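Long-range contacts in threonine phosphate decarboxylase-like enzyme (Sulfurospirillum multivorans, PDB 6OUX), which decarboxylates L-serine O-phosphate to ethanolamine O-phosphate in a pyridoxal phosphate-dependent reaction that supplies the linker precursor for norcobamide biosynthesis: residues E42-C48 against Y350-R355; A55-V59 against D245-A249; I212-Y216 against R299-I303; A312-I316 against V382-K386; N327-L333 against E366-G372. All blocks are in the same frame, centred on the assembly; numbering follows the deposited sequence.

Interactions 1 and 5 lie side by side in one mixed sheet, where strands 352-356 and 367-371 are neighbours: Arg369 N lies 2.8 Å from Arg355 O, and Arg369 NH2 lies 2.8 Å from Cys48 O. The side chains of Arg355 and Arg369, both of which bind O-phospho-L-serine, come within about 4 Å of each other, so both contacts position residues of the substrate site. Interaction 4 packs helices behind that sheet, with Leu385 CD1 3.8 Å from Ile370 CD1. Interaction 3 joins the other, seven-stranded part of the fold to this one, Tyr302 OH sitting 2.7 Å from Gly372 O. Interaction 2 abuts interaction 3, where Asp245 CB meets Phe214 CZ at 3.6 Å.

Interaction 1 of 5, residues E42-C48 against Y350-R355; sequences EIKIDAC and YGIYVR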
# COMPACT_ATOMS: atom_id res chain seq x y z
N GLU A 42 -17.93 17.70 -17.85
CA GLU A 42 -17.03 16.69 -18.41
C GLU A 42 -15.58 17.16 -18.36
O GLU A 42 -15.24 18.23 -18.87
CB GLU A 42 -17.46 16.25 -19.82
CG GLU A 42 -16.85 16.97 -21.03
CD GLU A 42 -17.34 16.34 -22.36
OE1 GLU A 42 -17.77 15.15 -22.33
OE2 GLU A 42 -17.28 17.03 -23.41
N ILE A 43 -14.75 16.39 -17.68
CA ILE A 43 -13.33 16.71 -17.63
C ILE A 43 -12.70 16.05 -18.86
O ILE A 43 -12.68 14.85 -18.95
CB ILE A 43 -12.62 16.17 -16.38
CG1 ILE A 43 -13.37 16.54 -15.11
CG2 ILE A 43 -11.17 16.69 -16.38
CD1 ILE A 43 -13.48 18.02 -14.88
N LYS A 44 -12.18 16.84 -19.79
CA LYS A 44 -11.52 16.26 -20.98
C LYS A 44 -9.99 16.11 -20.85
O LYS A 44 -9.40 15.19 -21.43
CB LYS A 44 -11.82 17.13 -22.22
CG LYS A 44 -13.28 17.13 -22.66
CD LYS A 44 -13.59 18.35 -23.55
CE LYS A 44 -14.43 18.02 -24.76
NZ LYS A 44 -14.84 19.29 -25.44
N ILE A 45 -9.35 17.07 -20.15
CA ILE A 45 -7.90 17.03 -19.91
C ILE A 45 -7.69 17.24 -18.43
O ILE A 45 -8.03 18.31 -17.90
CB ILE A 45 -7.16 18.13 -20.72
CG1 ILE A 45 -7.35 17.91 -22.21
CG2 ILE A 45 -5.67 18.13 -20.36
CD1 ILE A 45 -6.88 19.09 -23.03
N ASP A 46 -7.11 16.24 -17.77
CA ASP A 46 -6.76 16.42 -16.37
C ASP A 46 -5.30 16.77 -16.36
O ASP A 46 -4.43 15.91 -16.58
CB ASP A 46 -7.05 15.13 -15.56
CG ASP A 46 -6.65 15.24 -14.09
OD1 ASP A 46 -6.04 16.26 -13.59
OD2 ASP A 46 -6.99 14.26 -13.38
N ALA A 47 -4.99 18.03 -16.10
CA ALA A 47 -3.57 18.40 -15.93
C ALA A 47 -3.17 18.71 -14.46
O ALA A 47 -2.29 19.51 -14.22
CB ALA A 47 -3.22 19.56 -16.86
N CYS A 48 -3.78 18.02 -13.50
CA CYS A 48 -3.43 18.14 -12.11
C CYS A 48 -2.43 17.12 -11.65
O CYS A 48 -1.47 17.46 -10.96
CB CYS A 48 -4.65 17.94 -11.22
SG CYS A 48 -5.79 19.31 -11.19
N TYR A 350 -13.66 24.58 -21.30
CA TYR A 350 -12.75 23.69 -22.05
C TYR A 350 -12.56 22.29 -21.51
O TYR A 350 -11.88 21.47 -22.14
CB TYR A 350 -11.39 24.35 -22.18
CG TYR A 350 -11.44 25.69 -22.80
CD1 TYR A 350 -11.64 26.81 -22.02
CD2 TYR A 350 -11.29 25.87 -24.18
CE1 TYR A 350 -11.68 28.08 -22.57
CE2 TYR A 350 -11.30 27.15 -24.74
CZ TYR A 350 -11.52 28.24 -23.92
OH TYR A 350 -11.56 29.52 -24.38
N GLY A 351 -13.20 21.97 -20.40
CA GLY A 351 -12.95 20.73 -19.69
C GLY A 351 -11.50 20.46 -19.21
O GLY A 351 -11.09 19.30 -19.08
N ILE A 352 -10.75 21.50 -18.94
CA ILE A 352 -9.35 21.36 -18.52
C ILE A 352 -9.26 21.61 -17.04
O ILE A 352 -9.64 22.71 -16.61
CB ILE A 352 -8.47 22.36 -19.28
CG1 ILE A 352 -8.48 21.99 -20.80
CG2 ILE A 352 -7.05 22.32 -18.75
CD1 ILE A 352 -7.78 22.97 -21.71
N TYR A 353 -8.72 20.63 -16.27
CA TYR A 353 -8.45 20.79 -14.80
C TYR A 353 -6.97 21.07 -14.50
O TYR A 353 -6.11 20.30 -14.93
CB TYR A 353 -8.84 19.54 -14.05
CG TYR A 353 -9.14 19.70 -12.60
CD1 TYR A 353 -9.27 20.96 -11.99
CD2 TYR A 353 -9.35 18.59 -11.82
CE1 TYR A 353 -9.56 21.08 -10.64
CE2 TYR A 353 -9.64 18.72 -10.48
CZ TYR A 353 -9.76 19.97 -9.90
OH TYR A 353 -10.06 20.10 -8.55
N VAL A 354 -6.70 22.17 -13.81
CA VAL A 354 -5.33 22.51 -13.36
C VAL A 354 -5.39 22.80 -11.86
O VAL A 354 -6.49 22.90 -11.29
CB VAL A 354 -4.68 23.67 -14.16
CG1 VAL A 354 -4.72 23.39 -15.63
CG2 VAL A 354 -5.29 25.05 -13.85
N ARG A 355 -4.23 22.86 -11.21
CA ARG A 355 -4.14 22.85 -9.74
C ARG A 355 -3.84 24.28 -9.27
O ARG A 355 -2.85 24.93 -9.71
CB ARG A 355 -3.07 21.78 -9.29
CG ARG A 355 -2.79 21.56 -7.79
CD ARG A 355 -4.09 21.28 -7.10
NE ARG A 355 -4.03 20.78 -5.73
CZ ARG A 355 -3.80 21.53 -4.64
NH1 ARG A 355 -3.47 22.81 -4.74
NH2 ARG A 355 -3.87 20.94 -3.44
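Tyr353, Cys48 and Gly351 lose the most surface here. The sulfur of Cys48 sits over one face of the Tyr353 ring, with SG 3.7 Å from the ring centroid and only 14° off its normal, a sulfur-aromatic contact; SG also reaches the backbone of Val354, 3.6 Å from its C atom. An Asx turn sets the local path of the chain, Cys48 N donating to Asp46 OD1 at 2.9 Å, while the other carboxylate oxygen of Asp46 is held by His27. Tyr353 turns its hydroxyl to the carbonyl of Pro29. The two strands pair in parallel, Ile45 beside Ile352 and Asp46 beside Tyr353, which adds strand 45-46 to the edge of the five-stranded mixed sheet next to strand 352-356. Tyr353 N donates to Ile45 O at 2.9 Å, and Ala47 N to Tyr353 O at 2.8 Å. Gly351, leaving helix 339-350 with positive phi, offers its O to both Lys44 N (2.8 Å) and Ile45 N (3.0 Å); a CB there would clash with Glu42 O. On the face opposite Tyr353, Ile45 CD1 meets Ile352 CG1 at 4.0 Å. Arg355, two residues past Tyr353, binds O-phospho-L-serine and forms a salt bridge with Asp359.

Interaction 2 of 5, residues A55-V59 against D245-A249; sequences ASELV and DFGIA
This is a buried packing contact between a helix and a loop: residues 55-59, near the start of helix 53-68, lie against residues 245-249, an irregular run between strands 236-241 and 254-257. The helix is regular, with Val59 N bonded to Ala55 O at 2.9 Å. CA atoms come closest at Ser56 and Gly247 (4.6 Å) and at Ala55 and Phe246 (5.6 Å). Loop carbonyls meet helix carbons: Asp245 O lies 3.3 Å from Ala55 CB, Phe246 O 3.4 Å from Val59 CG2, and Gly247 O 3.3 Å from Ser56 CA in a CA-H...O contact; the Phe246 and Gly247 carbonyls are buried without a polar partner in the model. In this PLP-dependent aminotransferase-type fold the contact joins the seven-stranded sheet to helix 53-68, away from the substrate-binding residues. Gly247, poorly ordered, has phi/psi 62/101, a positive phi that favours glycine. Asp245 (chi1 p) points away; its OD1 accepts from Phe246 N at 2.7 Å and its OD2 pairs with Lys240. Phe246 (chi1 m) stacks its ring on Phe286.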
# COMPACT_ATOMS: atom_id res chain seq x y z
N ALA A 55 5.04 7.37 -21.23
CA ALA A 55 5.42 6.16 -20.53
C ALA A 55 4.21 5.36 -20.08
O ALA A 55 4.27 4.17 -19.96
CB ALA A 55 6.25 6.49 -19.31
N SER A 56 3.17 6.07 -19.67
CA SER A 56 1.98 5.43 -19.20
C SER A 56 1.38 4.51 -20.32
O SER A 56 1.12 3.35 -20.08
CB SER A 56 1.04 6.55 -18.75
OG SER A 56 -0.17 5.97 -18.46
N GLU A 57 1.29 5.02 -21.55
CA GLU A 57 0.81 4.28 -22.74
C GLU A 57 1.71 3.09 -22.99
O GLU A 57 1.21 2.01 -23.21
CB GLU A 57 0.73 5.14 -24.03
CG GLU A 57 -0.17 6.36 -23.94
CD GLU A 57 -0.64 6.96 -25.26
OE1 GLU A 57 -0.16 6.57 -26.35
OE2 GLU A 57 -1.51 7.87 -25.19
N LEU A 58 3.04 3.28 -22.86
CA LEU A 58 3.99 2.17 -22.98
C LEU A 58 3.74 1.05 -22.00
O LEU A 58 3.65 -0.11 -22.38
CB LEU A 58 5.43 2.64 -22.85
CG LEU A 58 6.56 1.61 -23.06
CD1 LEU A 58 6.58 1.24 -24.51
CD2 LEU A 58 7.90 2.23 -22.64
N VAL A 59 3.64 1.40 -20.71
CA VAL A 59 3.35 0.42 -19.67
C VAL A 59 2.02 -0.27 -19.88
O VAL A 59 1.95 -1.48 -19.73
CB VAL A 59 3.43 1.05 -18.27
CG1 VAL A 59 3.16 -0.01 -17.18
CG2 VAL A 59 4.84 1.56 -18.02
N ASP A 245 6.90 8.99 -13.13
CA ASP A 245 7.71 8.96 -14.36
C ASP A 245 7.40 7.71 -15.18
O ASP A 245 6.94 7.83 -16.33
CB ASP A 245 9.22 9.20 -14.07
CG ASP A 245 9.83 8.21 -13.06
OD1 ASP A 245 9.18 7.26 -12.58
OD2 ASP A 245 11.01 8.40 -12.73
N PHE A 246 7.59 6.52 -14.62
CA PHE A 246 7.16 5.28 -15.31
C PHE A 246 5.62 5.23 -15.40
O PHE A 246 5.08 4.36 -16.07
CB PHE A 246 7.70 4.01 -14.65
CG PHE A 246 9.21 3.91 -14.64
CD1 PHE A 246 9.91 3.44 -15.76
CD2 PHE A 246 9.95 4.27 -13.51
CE1 PHE A 246 11.30 3.34 -15.74
CE2 PHE A 246 11.33 4.16 -13.49
CZ PHE A 246 12.01 3.70 -14.61
N GLY A 247 4.96 6.18 -14.71
CA GLY A 247 3.63 6.68 -15.08
C GLY A 247 2.63 5.58 -15.04
O GLY A 247 2.55 4.82 -15.99
N ILE A 248 1.84 5.52 -13.97
CA ILE A 248 1.00 4.36 -13.69
C ILE A 248 0.22 4.67 -12.43
O ILE A 248 0.58 4.24 -11.35
CB ILE A 248 1.84 3.07 -13.49
CG1 ILE A 248 2.41 2.61 -14.82
CG2 ILE A 248 0.97 1.93 -12.98
CD1 ILE A 248 3.52 1.59 -14.64
N ALA A 249 -0.87 5.41 -12.64
CA ALA A 249 -1.64 6.04 -11.57
C ALA A 249 -2.06 5.11 -10.44
O ALA A 249 -1.68 5.34 -9.29
CB ALA A 249 -2.89 6.71 -12.17

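Interaction 3 of 5, residues I212-Y216 against R299-I303; sequences IHFAY and RKQYI
In this class I/II aminotransferase-type fold, the loop after strand 204-208 packs on residues 299-303 of the long helix 289-314. Residues 212-214 make a 3-10 turn, Ala215 N bonding Ile212 O at 3.1 Å; Tyr216 is extended. The nearest CA pairs are Phe214 with Ile303 (5.8 Å) and His213 with Arg299 (7.1 Å). Ile303 (chi1 m, chi2 t) buries the largest area: its CD1 lies 3.5 Å from His213 O, CG1 3.6 Å from Phe214 O and CG2 3.8 Å from Tyr216 CD1, with Tyr216 in the p rotamer. Phe214 (chi1 m) and Tyr302 (chi1 t) bring their rings together obliquely, centroids 5.4 Å apart and planes at 70°, with Phe214 CE1 3.6 Å from Tyr302 CD2; Tyr302 OH reaches the carbonyl of Gly372. Arg299 has chi1 and chi2 t, then bends at chi3 p. Its NH2 pairs with Glu296, while NH1 donates to His213 O at 3.1 Å and to a water 2.9 Å away that lies 2.7 Å from Ala215 O.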
# COMPACT_ATOMS: atom_id res chain seq x y z
N ILE A 212 13.48 13.68 -11.36
CA ILE A 212 14.79 13.92 -11.95
C ILE A 212 14.90 13.35 -13.39
O ILE A 212 15.70 13.80 -14.18
CB ILE A 212 15.96 13.37 -11.08
CG1 ILE A 212 17.29 14.08 -11.45
CG2 ILE A 212 16.05 11.85 -11.13
CD1 ILE A 212 18.42 13.84 -10.49
N HIS A 213 14.04 12.41 -13.72
CA HIS A 213 13.99 11.84 -15.10
C HIS A 213 13.56 12.89 -16.15
O HIS A 213 13.75 12.69 -17.32
CB HIS A 213 12.97 10.68 -15.16
CG HIS A 213 13.50 9.35 -14.81
ND1 HIS A 213 14.60 9.14 -14.00
CD2 HIS A 213 13.01 8.12 -15.11
CE1 HIS A 213 14.77 7.84 -13.83
NE2 HIS A 213 13.83 7.20 -14.51
N PHE A 214 12.96 14.00 -15.72
CA PHE A 214 12.54 15.11 -16.58
C PHE A 214 13.56 16.19 -16.72
O PHE A 214 13.39 17.03 -17.59
CB PHE A 214 11.18 15.67 -16.11
CG PHE A 214 10.18 14.58 -15.89
CD1 PHE A 214 9.78 13.79 -16.97
CD2 PHE A 214 9.74 14.26 -14.64
CE1 PHE A 214 8.91 12.74 -16.77
CE2 PHE A 214 8.84 13.20 -14.44
CZ PHE A 214 8.46 12.43 -15.51
N ALA A 215 14.67 16.12 -15.99
CA ALA A 215 15.71 17.16 -16.06
C ALA A 215 16.83 16.74 -17.02
O ALA A 215 16.99 15.54 -17.41
CB ALA A 215 16.29 17.45 -14.67
N TYR A 216 17.61 17.72 -17.42
CA TYR A 216 18.73 17.39 -18.30
C TYR A 216 19.84 18.39 -18.08
O TYR A 216 19.56 19.52 -17.77
CB TYR A 216 18.27 17.32 -19.79
CG TYR A 216 17.65 18.57 -20.32
CD1 TYR A 216 16.30 18.81 -20.15
CD2 TYR A 216 18.42 19.57 -20.92
CE1 TYR A 216 15.72 19.97 -20.56
CE2 TYR A 216 17.83 20.75 -21.38
CZ TYR A 216 16.47 20.94 -21.19
OH TYR A 216 15.86 22.08 -21.60
N ARG A 299 10.74 8.84 -22.29
CA ARG A 299 11.23 9.85 -21.35
C ARG A 299 11.77 11.05 -22.16
O ARG A 299 11.34 12.15 -21.94
CB ARG A 299 12.31 9.23 -20.51
CG ARG A 299 12.84 10.11 -19.37
CD ARG A 299 14.00 9.55 -18.59
NE ARG A 299 15.18 9.46 -19.46
CZ ARG A 299 15.99 10.47 -19.80
NH1 ARG A 299 15.86 11.70 -19.29
NH2 ARG A 299 17.01 10.22 -20.62
N LYS A 300 12.61 10.78 -23.15
CA LYS A 300 13.14 11.83 -24.01
C LYS A 300 12.10 12.52 -24.85
O LYS A 300 12.15 13.73 -24.99
CB LYS A 300 14.27 11.35 -24.92
CG LYS A 300 15.52 10.94 -24.18
CD LYS A 300 16.73 10.85 -25.12
CE LYS A 300 17.06 9.46 -25.53
NZ LYS A 300 18.38 8.95 -25.04
N GLN A 301 11.12 11.77 -25.35
CA GLN A 301 10.01 12.33 -26.07
C GLN A 301 9.22 13.28 -25.20
O GLN A 301 8.83 14.39 -25.65
CB GLN A 301 9.12 11.17 -26.56
CG GLN A 301 7.82 11.50 -27.23
CD GLN A 301 7.07 10.23 -27.63
OE1 GLN A 301 7.19 9.18 -26.96
NE2 GLN A 301 6.30 10.32 -28.66
N TYR A 302 8.94 12.86 -23.97
CA TYR A 302 8.25 13.70 -23.01
C TYR A 302 9.04 14.99 -22.64
O TYR A 302 8.46 16.07 -22.55
CB TYR A 302 7.87 12.94 -21.75
CG TYR A 302 6.97 13.75 -20.84
CD1 TYR A 302 5.68 14.05 -21.15
CD2 TYR A 302 7.47 14.26 -19.67
CE1 TYR A 302 4.88 14.82 -20.31
CE2 TYR A 302 6.68 15.02 -18.82
CZ TYR A 302 5.38 15.26 -19.12
OH TYR A 302 4.67 16.04 -18.23
N ILE A 303 10.33 14.88 -22.39
CA ILE A 303 11.11 16.09 -22.15
C ILE A 303 11.05 17.05 -23.35
O ILE A 303 10.90 18.31 -23.18
CB ILE A 303 12.57 15.75 -21.86
CG1 ILE A 303 12.69 15.03 -20.53
CG2 ILE A 303 13.51 16.95 -21.94
CD1 ILE A 303 14.06 14.44 -20.30
O HOH W 1 17.79 13.92 -19.45

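Interaction 4 of 5, residues A312-I316 against V382-K386; sequences ALLGI and VMALK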
# COMPACT_ATOMS: atom_id res chain seq x y z
N ALA A 312 5.74 27.46 -25.62
CA ALA A 312 4.46 27.93 -26.07
C ALA A 312 3.81 28.81 -24.99
O ALA A 312 3.17 29.81 -25.31
CB ALA A 312 3.57 26.79 -26.42
N LEU A 313 3.96 28.42 -23.73
CA LEU A 313 3.41 29.16 -22.62
C LEU A 313 4.07 30.52 -22.53
O LEU A 313 3.40 31.45 -22.19
CB LEU A 313 3.59 28.40 -21.30
CG LEU A 313 2.66 27.19 -21.19
CD1 LEU A 313 3.13 26.31 -20.03
CD2 LEU A 313 1.20 27.55 -20.96
N LEU A 314 5.37 30.59 -22.83
CA LEU A 314 6.14 31.85 -22.77
C LEU A 314 5.59 32.86 -23.75
O LEU A 314 5.74 34.06 -23.57
CB LEU A 314 7.64 31.61 -22.98
CG LEU A 314 8.37 31.16 -21.68
CD1 LEU A 314 9.81 30.76 -21.93
CD2 LEU A 314 8.31 32.24 -20.62
N GLY A 315 4.96 32.35 -24.80
CA GLY A 315 4.30 33.14 -25.80
C GLY A 315 3.06 33.87 -25.32
O GLY A 315 2.60 34.74 -26.01
N ILE A 316 2.50 33.51 -24.15
CA ILE A 316 1.31 34.16 -23.64
C ILE A 316 1.75 35.43 -22.90
O ILE A 316 2.54 35.42 -21.92
CB ILE A 316 0.52 33.26 -22.69
CG1 ILE A 316 0.09 31.97 -23.40
CG2 ILE A 316 -0.70 33.97 -22.16
CD1 ILE A 316 -0.62 30.96 -22.49
N VAL A 382 -2.77 25.59 -24.01
CA VAL A 382 -2.19 26.86 -24.36
C VAL A 382 -3.31 27.78 -25.00
O VAL A 382 -3.41 28.99 -24.71
CB VAL A 382 -1.01 26.72 -25.35
CG1 VAL A 382 -0.55 28.11 -25.78
CG2 VAL A 382 0.15 25.96 -24.72
N MET A 383 -4.06 27.16 -25.90
CA MET A 383 -5.17 27.84 -26.58
C MET A 383 -6.18 28.38 -25.59
O MET A 383 -6.49 29.56 -25.63
CB MET A 383 -5.83 26.93 -27.64
CG MET A 383 -5.11 26.99 -28.99
SD MET A 383 -5.69 25.89 -30.34
CE MET A 383 -4.95 26.82 -31.68
N ALA A 384 -6.67 27.49 -24.73
CA ALA A 384 -7.59 27.86 -23.66
C ALA A 384 -7.11 28.99 -22.79
O ALA A 384 -7.84 29.99 -22.61
CB ALA A 384 -7.94 26.67 -22.82
N LEU A 385 -5.88 28.89 -22.29
CA LEU A 385 -5.28 30.00 -21.51
C LEU A 385 -5.20 31.32 -22.25
O LEU A 385 -5.42 32.41 -21.64
CB LEU A 385 -3.86 29.66 -20.98
CG LEU A 385 -3.85 28.65 -19.85
CD1 LEU A 385 -2.42 28.16 -19.63
CD2 LEU A 385 -4.46 29.15 -18.56
N LYS A 386 -4.86 31.27 -23.53
CA LYS A 386 -4.65 32.53 -24.27
C LYS A 386 -5.99 33.31 -24.38
O LYS A 386 -6.06 34.50 -24.20
CB LYS A 386 -4.06 32.30 -25.67
CG LYS A 386 -2.56 32.38 -25.71
CD LYS A 386 -2.07 32.49 -27.14
CE LYS A 386 -0.56 32.28 -27.27
NZ LYS A 386 -0.38 31.27 -28.35
O HOH W 2 2.46 30.54 -27.89
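Residues 312-316 lie at the C-terminal end of helix 289-314; Ile316 N still bonds Leu313 O at 3.0 Å, but by Ile316 the backbone is extended, at phi/psi -84/122. Residues 382-386 are plain helix, Lys386 N bonding Val382 O at 2.9 Å. The CA atoms approach at Leu313 and Val382 (6.3 Å) and at Ile316 and Lys386 (6.2 Å). Ile316 has the most surface covered: its CD1 lies 3.8 Å from Leu385 CB and its CG1 3.5 Å from Lys386 CG. Val382 CG2 meets Ala312 CB at 3.9 Å and Leu313 CD2 at 4.2 Å, and Leu313 CD2 touches Leu385 CD1 at 3.9 Å. At the outer edge a water donates to Ala312 O (2.8 Å) and accepts from Lys386 NZ (3.0 Å). Leu313 and Leu385 both rest on Leu331 of strand 328-332, so this is the helix layer packed on one face of the mixed sheet, an alpha/beta arrangement in which the end of helix 289-314 meets helix 375-388.

Interaction 5 of 5, residues N327-L333 against E366-G372; sequences NFVMLKL and ECIRIAG
Six backbone hydrogen bonds join residues 327-333 to 366-372, strands 328-332 and 367-371 running antiparallel. Val329 and Ile370 form one hydrogen-bonded pair (Ile370 N to Val329 O 2.7 Å, Val329 N to Ile370 O 3.0 Å), Leu331 and Ile368 the next (Leu331 N to Ile368 O 2.9 Å, Ile368 N to Leu331 O 3.1 Å). Gly372 N to Asn327 O and Leu333 N to Glu366 O, each 3.0 Å, close the ends, and a water lies 3.0 Å from both Leu333 O and Glu366 N. Phe328 with Ala371, Met330 with Arg369 and Lys332 with Cys367 are non-hydrogen-bonded pairs, CA atoms 4.1 to 4.5 Å apart. The strand axes approach to 4.6 Å at 158°. This inner pair of the aminotransferase-type fold's five-stranded mixed sheet carries Arg369 (chi1 and chi2 t, chi3 p) to the substrate site, where it binds O-phospho-L-serine; its NH2 donates to Cys48 O, its NH1 to Asn181 O, and its CD lies 3.9 Å from Phe328 CD1. On the other face, Leu331 CB lies 3.9 Å from Ile368 CG1, and Leu331 CD2 4.0 Å from Ile370 CD1. That face is covered by helices 289-314, 339-350 and 375-388, while strands 320-321 and 352-356 flank the pair.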
# COMPACT_ATOMS: atom_id res chain seq x y z
N ASN A 327 7.95 17.66 -14.81
CA ASN A 327 6.83 17.38 -15.69
C ASN A 327 5.61 18.21 -15.39
O ASN A 327 4.47 17.78 -15.54
CB ASN A 327 6.52 15.86 -15.68
CG ASN A 327 6.10 15.36 -14.35
OD1 ASN A 327 6.47 15.92 -13.35
ND2 ASN A 327 5.43 14.20 -14.32
N PHE A 328 5.87 19.43 -14.93
CA PHE A 328 4.86 20.39 -14.65
C PHE A 328 5.55 21.77 -14.72
O PHE A 328 6.80 21.88 -14.66
CB PHE A 328 4.25 20.11 -13.24
CG PHE A 328 5.27 20.03 -12.17
CD1 PHE A 328 5.80 21.17 -11.63
CD2 PHE A 328 5.70 18.80 -11.69
CE1 PHE A 328 6.80 21.08 -10.66
CE2 PHE A 328 6.71 18.70 -10.72
CZ PHE A 328 7.23 19.85 -10.19
N VAL A 329 4.72 22.79 -14.87
CA VAL A 329 5.11 24.19 -14.92
C VAL A 329 4.16 24.92 -13.97
O VAL A 329 3.00 24.52 -13.84
CB VAL A 329 4.93 24.73 -16.35
CG1 VAL A 329 5.55 26.08 -16.47
CG2 VAL A 329 5.66 23.86 -17.35
N MET A 330 4.69 25.93 -13.27
CA MET A 330 3.93 26.83 -12.45
C MET A 330 3.91 28.19 -13.16
O MET A 330 4.96 28.72 -13.58
CB MET A 330 4.56 27.01 -11.04
CG MET A 330 3.61 27.53 -9.90
SD MET A 330 4.36 27.57 -8.23
CE MET A 330 3.40 26.79 -7.23
N LEU A 331 2.69 28.76 -13.23
CA LEU A 331 2.40 30.01 -13.92
C LEU A 331 1.88 31.05 -12.92
O LEU A 331 1.01 30.74 -12.18
CB LEU A 331 1.28 29.75 -14.92
CG LEU A 331 1.69 29.49 -16.35
CD1 LEU A 331 2.53 28.26 -16.43
CD2 LEU A 331 0.51 29.32 -17.25
N LYS A 332 2.42 32.28 -12.94
CA LYS A 332 1.84 33.38 -12.18
C LYS A 332 0.93 34.21 -13.07
O LYS A 332 1.34 34.69 -14.15
CB LYS A 332 2.94 34.26 -11.61
CG LYS A 332 2.41 35.46 -10.87
CD LYS A 332 3.26 35.80 -9.68
CE LYS A 332 3.22 37.26 -9.41
NZ LYS A 332 4.37 37.74 -10.23
N LEU A 333 -0.31 34.34 -12.64
CA LEU A 333 -1.34 35.01 -13.39
C LEU A 333 -1.19 36.52 -13.21
O LEU A 333 -0.55 37.00 -12.24
CB LEU A 333 -2.72 34.54 -12.96
CG LEU A 333 -2.93 33.04 -13.08
CD1 LEU A 333 -4.21 32.63 -12.42
CD2 LEU A 333 -2.96 32.58 -14.53
N GLU A 366 -0.97 34.81 -7.38
CA GLU A 366 -2.03 33.89 -7.77
C GLU A 366 -1.46 32.96 -8.87
O GLU A 366 -1.25 33.42 -9.97
CB GLU A 366 -3.24 34.69 -8.34
CG GLU A 366 -4.06 35.44 -7.28
CD GLU A 366 -4.84 34.48 -6.41
OE1 GLU A 366 -5.42 33.46 -6.90
OE2 GLU A 366 -4.86 34.71 -5.19
N CYS A 367 -1.21 31.69 -8.55
CA CYS A 367 -0.48 30.77 -9.42
C CYS A 367 -1.28 29.52 -9.64
O CYS A 367 -2.16 29.14 -8.80
CB CYS A 367 0.91 30.41 -8.84
SG CYS A 367 2.07 31.80 -8.86
N ILE A 368 -0.98 28.88 -10.77
CA ILE A 368 -1.48 27.56 -11.07
C ILE A 368 -0.32 26.64 -11.46
O ILE A 368 0.65 27.08 -12.08
CB ILE A 368 -2.53 27.57 -12.19
CG1 ILE A 368 -2.04 28.25 -13.48
CG2 ILE A 368 -3.79 28.25 -11.72
CD1 ILE A 368 -3.01 28.04 -14.64
N ARG A 369 -0.45 25.38 -11.12
CA ARG A 369 0.51 24.34 -11.55
C ARG A 369 -0.14 23.49 -12.60
O ARG A 369 -1.21 22.91 -12.36
CB ARG A 369 0.92 23.44 -10.40
CG ARG A 369 2.18 22.61 -10.73
CD ARG A 369 2.34 21.48 -9.76
NE ARG A 369 1.25 20.52 -9.80
CZ ARG A 369 1.15 19.48 -8.97
NH1 ARG A 369 2.08 19.28 -8.07
NH2 ARG A 369 0.15 18.63 -9.06
N ILE A 370 0.51 23.38 -13.77
CA ILE A 370 -0.06 22.58 -14.89
C ILE A 370 0.88 21.42 -15.24
O ILE A 370 2.01 21.62 -15.55
CB ILE A 370 -0.24 23.43 -16.19
CG1 ILE A 370 -0.94 24.76 -15.85
CG2 ILE A 370 -1.00 22.61 -17.24
CD1 ILE A 370 -1.11 25.70 -17.02
N ALA A 371 0.36 20.20 -15.19
CA ALA A 371 1.15 19.03 -15.56
C ALA A 371 1.26 18.96 -17.07
O ALA A 371 0.27 19.24 -17.78
CB ALA A 371 0.46 17.78 -15.05
N GLY A 372 2.41 18.58 -17.59
CA GLY A 372 2.62 18.53 -19.03
C GLY A 372 1.95 17.28 -19.52
O GLY A 372 2.05 16.23 -18.86
O HOH W 3 -0.45 37.06 -9.26